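Photosystem II assembly protein Ycf48 (Thermosynechococcus elongatus, PDB 5OJ5) binds the C-terminal extension of the D1 precursor and probably assists early photosystem II assembly and the replacement of photodamaged D1. Local coordinates at residues W284-A289 and Y316-F321. Numbering follows the deposited sequence.
Sequences WLAGGA and YKILFF
Ile318 reaches the 284-287 strand with the tip of its longer branch. Its CG1 lies beside the backbone N, anti to the carbonyl carbon (chi1 -54°), and chi2 is extended, which carries CD1 out to the facing backbone. There CD1 sits 3.4 Å from the carbonyl O of Trp284. The same methyl lies 4.0 Å from CB of Trp284 and 3.7 Å from CB of Ala286, between the two side chains. Ile318 also touches Ala276 of strand 272-277, the inner strand of the blade that holds Trp284, and OD2 of Asp274 accepts a hydrogen bond from its backbone N. Ycf48 is a seven-bladed beta-propeller, and the two strands belong to different blades. Strand 283-287 is the second strand of its antiparallel blade. Strand 317-320 is the inner edge strand of its blade, next to the central pore. The outer edge strand of that blade is 47-51 from near the N-terminus, the "velcro" closure of the ring. Two residues on, Phe320 also points toward the 284-287 strand and meets Trp284. Its CZ approaches the five-membered part of the indole, 3.6 Å from Trp284 CD1. The two ring planes are inclined at 50°, an oblique contact. Trp284 NE1 is hydrogen-bonded to Glu282, and Trp47 packs edge-to-face with the Trp284 indole.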
loop_
_atom_site.group_PDB
_atom_site.type_symbol
_atom_site.label_atom_id
_atom_site.label_comp_id
_atom_site.label_asym_id
_atom_site.label_seq_id
_atom_site.Cartn_x
_atom_site.Cartn_y
_atom_site.Cartn_z
ATOM N N TRP A 284 -6.646 -2.665 -11.487
ATOM C CA TRP A 284 -7.147 -3.723 -10.630
ATOM C C TRP A 284 -7.754 -3.106 -9.377
ATOM O O TRP A 284 -7.261 -2.110 -8.838
ATOM C CB TRP A 284 -6.031 -4.709 -10.301
ATOM C CG TRP A 284 -5.651 -5.540 -11.481
ATOM C CD1 TRP A 284 -4.783 -5.193 -12.480
ATOM C CD2 TRP A 284 -6.222 -6.806 -11.840
ATOM N NE1 TRP A 284 -4.754 -6.213 -13.426
ATOM C CE2 TRP A 284 -5.624 -7.203 -13.048
ATOM C CE3 TRP A 284 -7.168 -7.645 -11.226
ATOM C CZ2 TRP A 284 -5.930 -8.420 -13.673
ATOM C CZ3 TRP A 284 -7.502 -8.839 -11.864
ATOM C CH2 TRP A 284 -6.860 -9.221 -13.063
ATOM N N LEU A 285 -8.819 -3.742 -8.887
ATOM C CA LEU A 285 -9.594 -3.264 -7.765
ATOM C C LEU A 285 -9.856 -4.454 -6.868
ATOM O O LEU A 285 -10.475 -5.429 -7.293
ATOM C CB LEU A 285 -10.890 -2.623 -8.290
ATOM C CG LEU A 285 -11.845 -2.053 -7.272
ATOM C CD1 LEU A 285 -11.252 -0.873 -6.520
ATOM C CD2 LEU A 285 -13.106 -1.604 -7.994
ATOM N N ALA A 286 -9.332 -4.383 -5.647
ATOM C CA ALA A 286 -9.355 -5.479 -4.693
ATOM C C ALA A 286 -10.272 -5.138 -3.538
ATOM O O ALA A 286 -10.275 -4.008 -3.057
ATOM C CB ALA A 286 -7.941 -5.721 -4.155
ATOM N N GLY A 287 -11.019 -6.123 -3.064
ATOM C CA GLY A 287 -11.911 -5.881 -1.957
ATOM C C GLY A 287 -12.135 -7.083 -1.085
ATOM O O GLY A 287 -11.381 -8.048 -1.057
ATOM N N GLY A 288 -13.205 -6.997 -0.334
ATOM C CA GLY A 288 -13.477 -8.011 0.642
ATOM C C GLY A 288 -13.947 -9.302 0.022
ATOM O O GLY A 288 -14.497 -9.349 -1.084
ATOM N N ALA A 289 -13.744 -10.376 0.788
ATOM C CA ALA A 289 -14.362 -11.676 0.505
ATOM C C ALA A 289 -14.104 -12.144 -0.938
ATOM O O ALA A 289 -15.012 -12.535 -1.672
ATOM C CB ALA A 289 -15.855 -11.655 0.847
ATOM N N TYR A 316 -6.426 -6.749 0.500
ATOM C CA TYR A 316 -6.209 -5.448 1.166
ATOM C C TYR A 316 -5.368 -4.487 0.377
ATOM O O TYR A 316 -5.513 -3.278 0.558
ATOM C CB TYR A 316 -5.443 -5.577 2.512
ATOM C CG TYR A 316 -6.277 -6.260 3.538
ATOM C CD1 TYR A 316 -7.298 -5.585 4.214
ATOM C CD2 TYR A 316 -6.120 -7.616 3.769
ATOM C CE1 TYR A 316 -8.094 -6.243 5.164
ATOM C CE2 TYR A 316 -6.899 -8.273 4.668
ATOM C CZ TYR A 316 -7.887 -7.592 5.365
ATOM O OH TYR A 316 -8.663 -8.280 6.270
ATOM N N LYS A 317 -4.402 -5.001 -0.384
ATOM C CA LYS A 317 -3.343 -4.161 -0.945
ATOM C C LYS A 317 -2.909 -4.786 -2.254
ATOM O O LYS A 317 -2.670 -5.984 -2.279
ATOM C CB LYS A 317 -2.143 -4.091 0.027
ATOM C CG LYS A 317 -1.175 -2.931 -0.224
ATOM C CD LYS A 317 -0.416 -2.572 1.084
ATOM C CE LYS A 317 0.713 -1.603 0.859
ATOM N NZ LYS A 317 0.294 -0.338 0.192
ATOM N N ILE A 318 -2.774 -3.972 -3.288
ATOM C CA ILE A 318 -2.239 -4.404 -4.572
ATOM C C ILE A 318 -0.921 -3.673 -4.794
ATOM O O ILE A 318 -0.898 -2.444 -4.758
ATOM C CB ILE A 318 -3.197 -4.050 -5.730
ATOM C CG1 ILE A 318 -4.629 -4.582 -5.508
ATOM C CG2 ILE A 318 -2.578 -4.534 -7.073
ATOM C CD1 ILE A 318 -5.623 -3.829 -6.406
ATOM N N LEU A 319 0.148 -4.403 -5.073
ATOM C CA LEU A 319 1.471 -3.818 -5.293
ATOM C C LEU A 319 1.985 -4.298 -6.639
ATOM O O LEU A 319 2.313 -5.474 -6.779
ATOM C CB LEU A 319 2.429 -4.243 -4.181
ATOM C CG LEU A 319 2.082 -3.700 -2.799
ATOM C CD1 LEU A 319 3.025 -4.232 -1.749
ATOM C CD2 LEU A 319 2.182 -2.144 -2.745
ATOM N N PHE A 320 2.105 -3.405 -7.601
ATOM C CA PHE A 320 2.760 -3.719 -8.871
ATOM C C PHE A 320 4.157 -3.143 -8.834
ATOM O O PHE A 320 4.339 -1.963 -8.535
ATOM C CB PHE A 320 2.005 -3.153 -10.069
ATOM C CG PHE A 320 0.788 -3.978 -10.423
ATOM C CD1 PHE A 320 0.944 -5.225 -10.973
ATOM C CD2 PHE A 320 -0.503 -3.477 -10.201
ATOM C CE1 PHE A 320 -0.185 -5.989 -11.297
ATOM C CE2 PHE A 320 -1.601 -4.234 -10.515
ATOM C CZ PHE A 320 -1.438 -5.479 -11.055
ATOM N N PHE A 321 5.129 -3.966 -9.123
ATOM C CA PHE A 321 6.518 -3.541 -9.241
ATOM C C PHE A 321 6.933 -3.258 -10.677
ATOM O O PHE A 321 7.832 -2.446 -10.904
ATOM C CB PHE A 321 7.430 -4.585 -8.580
ATOM C CG PHE A 321 7.171 -4.677 -7.122
ATOM C CD1 PHE A 321 7.734 -3.725 -6.268
ATOM C CD2 PHE A 321 6.310 -5.615 -6.587
ATOM C CE1 PHE A 321 7.444 -3.714 -4.926
ATOM C CE2 PHE A 321 6.002 -5.599 -5.205
ATOM C CZ PHE A 321 6.587 -4.647 -4.390
#